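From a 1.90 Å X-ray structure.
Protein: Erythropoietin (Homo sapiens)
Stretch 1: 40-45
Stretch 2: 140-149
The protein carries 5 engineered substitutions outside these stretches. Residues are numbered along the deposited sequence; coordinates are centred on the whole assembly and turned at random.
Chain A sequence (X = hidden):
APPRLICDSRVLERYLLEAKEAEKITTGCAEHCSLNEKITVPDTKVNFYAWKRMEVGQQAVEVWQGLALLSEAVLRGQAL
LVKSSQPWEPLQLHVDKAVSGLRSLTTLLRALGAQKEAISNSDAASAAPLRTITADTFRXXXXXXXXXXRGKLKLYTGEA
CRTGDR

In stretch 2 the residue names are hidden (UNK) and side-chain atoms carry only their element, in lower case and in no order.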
ATOM      1  N   THR A  40      18.894 -17.643  -3.444  1.00 25.07           N
ATOM      2  CA  THR A  40      18.921 -17.353  -2.019  1.00 26.11           C
ATOM      3  C   THR A  40      18.078 -16.111  -1.726  1.00 27.28           C
ATOM      4  O   THR A  40      18.144 -15.118  -2.443  1.00 27.50           O
ATOM      5  CB  THR A  40      20.358 -17.114  -1.543  1.00 29.35           C
ATOM      6  OG1 THR A  40      21.161 -18.254  -1.875  1.00 33.07           O
ATOM      7  CG2 THR A  40      20.392 -16.884  -0.035  1.00 29.65           C
ATOM      8  N   VAL A  41      17.285 -16.165  -0.666  1.00 24.73           N
ATOM      9  CA  VAL A  41      16.425 -15.041  -0.311  1.00 23.09           C
ATOM     10  C   VAL A  41      16.543 -14.761   1.174  1.00 23.03           C
ATOM     11  O   VAL A  41      17.055 -15.586   1.925  1.00 28.16           O
ATOM     12  CB  VAL A  41      14.952 -15.355  -0.657  1.00 21.89           C
ATOM     13  CG1 VAL A  41      14.770 -15.341  -2.166  1.00 21.39           C
ATOM     14  CG2 VAL A  41      14.559 -16.715  -0.096  1.00 17.12           C
ATOM     15  N   PRO A  42      16.081 -13.591   1.628  1.00 23.42           N
ATOM     16  CA  PRO A  42      16.225 -13.382   3.071  1.00 23.00           C
ATOM     17  C   PRO A  42      15.121 -14.098   3.852  1.00 19.13           C
ATOM     18  O   PRO A  42      14.190 -14.656   3.269  1.00 19.27           O
ATOM     19  CB  PRO A  42      16.161 -11.860   3.222  1.00 19.39           C
ATOM     20  CG  PRO A  42      15.384 -11.388   2.014  1.00 17.63           C
ATOM     21  CD  PRO A  42      15.435 -12.452   0.949  1.00 14.54           C
ATOM     22  N   ASP A  43      15.244 -14.106   5.170  1.00 18.73           N
ATOM     23  CA  ASP A  43      14.224 -14.721   6.000  1.00 20.22           C
ATOM     24  C   ASP A  43      13.276 -13.579   6.295  1.00 18.47           C
ATOM     25  O   ASP A  43      13.724 -12.491   6.648  1.00 23.53           O
ATOM     26  CB  ASP A  43      14.820 -15.239   7.309  1.00 21.85           C
ATOM     27  CG  ASP A  43      13.790 -15.949   8.176  1.00 23.34           C
ATOM     28  OD1 ASP A  43      12.575 -15.794   7.925  1.00 30.38           O
ATOM     29  OD2 ASP A  43      14.194 -16.666   9.108  1.00 31.10           O
ATOM     30  N   THR A  44      11.975 -13.805   6.143  1.00 19.37           N
ATOM     31  CA  THR A  44      11.023 -12.731   6.401  1.00 22.99           C
ATOM     32  C   THR A  44      10.219 -12.868   7.692  1.00 24.37           C
ATOM     33  O   THR A  44       9.462 -11.963   8.055  1.00 21.97           O
ATOM     34  CB  THR A  44      10.037 -12.561   5.226  1.00 19.75           C
ATOM     35  OG1 THR A  44       9.102 -13.644   5.222  1.00 18.81           O
ATOM     36  CG2 THR A  44      10.791 -12.537   3.906  1.00 18.21           C
ATOM     37  N   LYS A  45      10.385 -13.976   8.403  1.00 21.98           N
ATOM     38  CA  LYS A  45       9.619 -14.147   9.627  1.00 24.17           C
ATOM     39  C   LYS A  45      10.020 -13.175  10.724  1.00 20.31           C
ATOM     40  O   LYS A  45      11.187 -12.799  10.865  1.00 24.64           O
ATOM     41  CB  LYS A  45       9.725 -15.586  10.139  1.00 22.77           C
ATOM     42  CG  LYS A  45      11.076 -15.978  10.723  1.00 29.31           C
ATOM     43  CD  LYS A  45      11.137 -17.478  11.084  1.00 37.49           C
ATOM     44  CE  LYS A  45      12.569 -17.549  11.625  1.00 41.58           C
ATOM     45  NZ  LYS A  45      13.065 -18.839  12.097  1.00 37.50           N
ATOM     46  N   UNK A 140       7.416 -17.983  -4.867  1.00 17.80           N
ATOM     47  CA  UNK A 140       8.027 -17.838  -3.558  1.00 14.81           C
ATOM     48  C   UNK A 140       8.832 -16.552  -3.498  1.00 18.77           C
ATOM     49  O   UNK A 140       8.869 -15.890  -2.468  1.00 23.24           O
ATOM     50  c   UNK A 140      10.083 -20.257  -1.305  1.00 16.51           C
ATOM     51  c   UNK A 140       9.359 -19.000  -1.757  1.00 16.78           C
ATOM     52  c   UNK A 140       8.928 -19.025  -3.220  1.00 16.09           C
ATOM     53  n   UNK A 140      11.374 -21.143   0.662  1.00 16.58           N
ATOM     54  c   UNK A 140      10.949 -19.939  -0.097  1.00 19.33           C
ATOM     55  N   UNK A 141       9.472 -16.194  -4.608  1.00 24.06           N
ATOM     56  CA  UNK A 141      10.269 -14.969  -4.672  1.00 19.06           C
ATOM     57  C   UNK A 141       9.387 -13.761  -4.360  1.00 11.16           C
ATOM     58  O   UNK A 141       9.723 -12.929  -3.533  1.00 15.17           O
ATOM     59  c   UNK A 141      12.852 -13.445  -5.279  1.00 20.46           C
ATOM     60  c   UNK A 141      12.552 -13.922  -7.705  1.00 18.89           C
ATOM     61  c   UNK A 141      11.835 -13.646  -6.394  1.00 20.95           C
ATOM     62  c   UNK A 141      10.894 -14.819  -6.074  1.00 22.65           C
ATOM     63  N   UNK A 142       8.249 -13.678  -5.026  1.00 13.39           N
ATOM     64  CA  UNK A 142       7.346 -12.566  -4.812  1.00 18.57           C
ATOM     65  C   UNK A 142       6.640 -12.591  -3.463  1.00 20.44           C
ATOM     66  O   UNK A 142       6.367 -11.535  -2.896  1.00 22.27           O
ATOM     67  c   UNK A 142       6.338 -12.501  -5.953  1.00 18.99           C
ATOM     68  c   UNK A 142       6.879 -11.834  -7.182  1.00 19.67           C
ATOM     69  c   UNK A 142       6.939 -12.512  -8.391  1.00 23.12           C
ATOM     70  c   UNK A 142       7.364 -10.530  -7.120  1.00 22.45           C
ATOM     71  c   UNK A 142       7.483 -11.897  -9.536  1.00 23.78           C
ATOM     72  c   UNK A 142       7.910  -9.908  -8.253  1.00 25.80           C
ATOM     73  c   UNK A 142       7.969 -10.597  -9.463  1.00 19.00           C
ATOM     74  N   UNK A 143       6.343 -13.783  -2.948  1.00 20.06           N
ATOM     75  CA  UNK A 143       5.695 -13.887  -1.646  1.00 18.93           C
ATOM     76  C   UNK A 143       6.678 -13.372  -0.594  1.00 15.22           C
ATOM     77  O   UNK A 143       6.298 -12.680   0.351  1.00 15.68           O
ATOM     78  c   UNK A 143       4.780 -15.569   0.065  1.00 23.65           C
ATOM     79  c   UNK A 143       4.313 -17.011   0.267  1.00 26.77           C
ATOM     80  c   UNK A 143       5.531 -18.942  -0.671  1.00 16.00           C
ATOM     81  c   UNK A 143       5.314 -15.341  -1.351  1.00 20.63           C
ATOM     82  n   UNK A 143       4.626 -19.055  -1.630  1.00 14.68           N
ATOM     83  n   UNK A 143       6.549 -19.797  -0.618  1.00 15.67           N
ATOM     84  n   UNK A 143       5.409 -17.983   0.242  1.00 16.19           N
ATOM     85  N   UNK A 144       7.951 -13.703  -0.773  1.00 11.28           N
ATOM     86  CA  UNK A 144       9.000 -13.263   0.147  1.00 14.01           C
ATOM     87  C   UNK A 144       9.166 -11.735   0.034  1.00 17.72           C
ATOM     88  O   UNK A 144       9.368 -11.037   1.035  1.00 18.62           O
ATOM     89  c   UNK A 144      11.532 -13.198   0.413  1.00 13.39           C
ATOM     90  c   UNK A 144      10.360 -15.403   0.314  1.00 12.60           C
ATOM     91  c   UNK A 144      10.365 -13.968  -0.192  1.00 16.26           C
ATOM     92  N   UNK A 145       9.089 -11.232  -1.198  1.00 16.61           N
ATOM     93  CA  UNK A 145       9.218  -9.808  -1.475  1.00 15.75           C
ATOM     94  C   UNK A 145       8.163  -9.053  -0.670  1.00 18.30           C
ATOM     95  O   UNK A 145       8.482  -8.084   0.014  1.00 19.68           O
ATOM     96  c   UNK A 145       9.916  -7.181  -3.000  1.00 16.53           C
ATOM     97  o   UNK A 145       8.824  -4.122  -4.712  1.00 19.58           O
ATOM     98  c   UNK A 145       7.937  -7.662  -4.253  1.00 15.25           C
ATOM     99  c   UNK A 145       9.031  -9.557  -2.982  1.00 15.39           C
ATOM    100  c   UNK A 145       7.887  -6.330  -4.699  1.00 20.64           C
ATOM    101  c   UNK A 145       9.881  -5.852  -3.437  1.00 18.81           C
ATOM    102  c   UNK A 145       8.951  -8.102  -3.404  1.00 10.82           C
ATOM    103  c   UNK A 145       8.865  -5.432  -4.286  1.00 21.47           C
ATOM    104  N   UNK A 146       6.914  -9.514  -0.747  1.00 21.35           N
ATOM    105  CA  UNK A 146       5.798  -8.894  -0.018  1.00 20.60           C
ATOM    106  C   UNK A 146       5.919  -9.057   1.505  1.00 17.47           C
ATOM    107  O   UNK A 146       5.769  -8.088   2.247  1.00 16.81           O
ATOM    108  c   UNK A 146       4.463  -9.491  -0.493  1.00 13.83           C
ATOM    109  o   UNK A 146       3.368  -8.956   0.231  1.00 19.24           O
ATOM    110  N   UNK A 147       6.193 -10.275   1.968  1.00 16.12           N
ATOM    111  CA  UNK A 147       6.315 -10.525   3.399  1.00 17.15           C
ATOM    112  C   UNK A 147       7.432  -9.701   4.025  1.00 16.24           C
ATOM    113  O   UNK A 147       7.313  -9.254   5.170  1.00 14.90           O
ATOM    114  n   UNK A 147       5.370 -14.129   3.727  1.00 13.96           N
ATOM    115  o   UNK A 147       4.183 -12.247   3.953  1.00 20.20           O
ATOM    116  c   UNK A 147       5.261 -12.812   3.795  1.00 17.62           C
ATOM    117  c   UNK A 147       6.557 -12.018   3.670  1.00 19.98           C
ATOM    118  N   UNK A 148       8.518  -9.493   3.276  1.00 16.27           N
ATOM    119  CA  UNK A 148       9.641  -8.704   3.791  1.00 14.94           C
ATOM    120  C   UNK A 148       9.323  -7.208   3.930  1.00 12.96           C
ATOM    121  O   UNK A 148       9.579  -6.595   4.977  1.00 14.23           O
ATOM    122  c   UNK A 148      14.173  -8.659   4.784  1.00 22.54           C
ATOM    123  c   UNK A 148      14.472  -7.305   4.678  1.00 23.85           C
ATOM    124  c   UNK A 148      13.010  -9.160   4.202  1.00 23.93           C
ATOM    125  c   UNK A 148      12.136  -8.321   3.512  1.00 18.80           C
ATOM    126  c   UNK A 148      13.605  -6.458   3.990  1.00 20.84           C
ATOM    127  c   UNK A 148      12.446  -6.969   3.414  1.00 18.91           C
ATOM    128  c   UNK A 148      10.874  -8.865   2.897  1.00 15.77           C
ATOM    129  N   UNK A 149       8.776  -6.620   2.872  1.00 15.64           N
ATOM    130  CA  UNK A 149       8.454  -5.196   2.888  1.00 17.99           C
ATOM    131  C   UNK A 149       7.324  -4.885   3.864  1.00 19.94           C
ATOM    132  O   UNK A 149       7.383  -3.906   4.614  1.00 17.74           O
ATOM    133  c   UNK A 149       8.255  -4.332  -0.948  1.00 21.27           C
ATOM    134  c   UNK A 149       8.048  -4.706   1.487  1.00 20.63           C
ATOM    135  c   UNK A 149       8.883  -5.028   0.243  1.00 19.40           C
ATOM    136  c   UNK A 149      10.316  -4.598   0.430  1.00 16.62           C
TER
HETATM  137  O   HOH W   1       9.124  -9.381   7.118  1.00 20.29           O
HETATM  138  O   HOH W   2       7.826 -15.361   3.242  1.00 25.94           O

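Position 140 opens the helical stretch with four carbons in a row ending in a nitrogen, all lying beyond contact range of stretch 1. This is Lys140, extended through all four torsions; its long chain suits a partly exposed place, since it carries the charge out to a partner elsewhere in the structure.

Position 141 has four carbons forked at the second. One tip lies 4.1 Å from CG1 of Val41, although the CA-to-CB bond points sideways. The fork at the second carbon marks Leu141, whose reach brings CD1 to that valine.

Position 142 bears one carbon and a ring of six carbons with no oxygen, out of reach of stretch 1: Phe142, whose apolar ring suits a buried place.

Position 143 has three carbons, a nitrogen, and a carbon carrying two more nitrogens. This is Arg143, partly exposed, its guanidinium engaged elsewhere.

Position 144 has three carbons, branched at the first, and points toward stretch 1. One branch lies 4.2 Å from CB of Val41, 4.0 Å from CD of Pro42 and 3.6 Å from CG2 of Thr44. It is Val144, and that branch is CG1; a compact apolar side chain fits where three residues converge.

Position 145 carries a six-carbon ring bearing an oxygen and points away: Tyr145, whose largely apolar ring tolerates burial. Position 146, one carbon and one oxygen, also turned away, is Ser146, small enough to need little room in its buried place.

Position 147 has two carbons, the second carrying an oxygen and a nitrogen. Its CB lies 3.4 Å from OG1 of Thr44. This is Asn147, whose amide suits a buried polar site: ND2 donates to the O of water 2 (2.8 Å), and that O donates to Thr44 OG1 (2.9 Å).

Position 148 is one carbon and a six-carbon ring without oxygen; a ring carbon lies 3.9 Å from CG of Pro42, and Thr44 CG2 and Asp43 O sit at the ring edge. This is Phe148, that carbon being CD2; its broad ring offers apolar surface to the proline.

Position 149 has four carbons forked at the second, beyond reach of stretch 1: Leu149, apolar and suitably buried.

The contact is apolar packing supplemented by water. Leu141, Val144 and Phe148 meet Val41, Pro42 and Thr44, with no direct hydrogen bond across. Thr44 serves both modes: its CG2 packs against CB of Phe148 at 3.8 Å, while its OG1 accepts a hydrogen bond from water 2. Water 1 adds a backbone bridge, its O donating to Thr44 O (2.8 Å) and Asn147 O (2.7 Å).

Stretch 2 (140-149) KLFRVYSNFL
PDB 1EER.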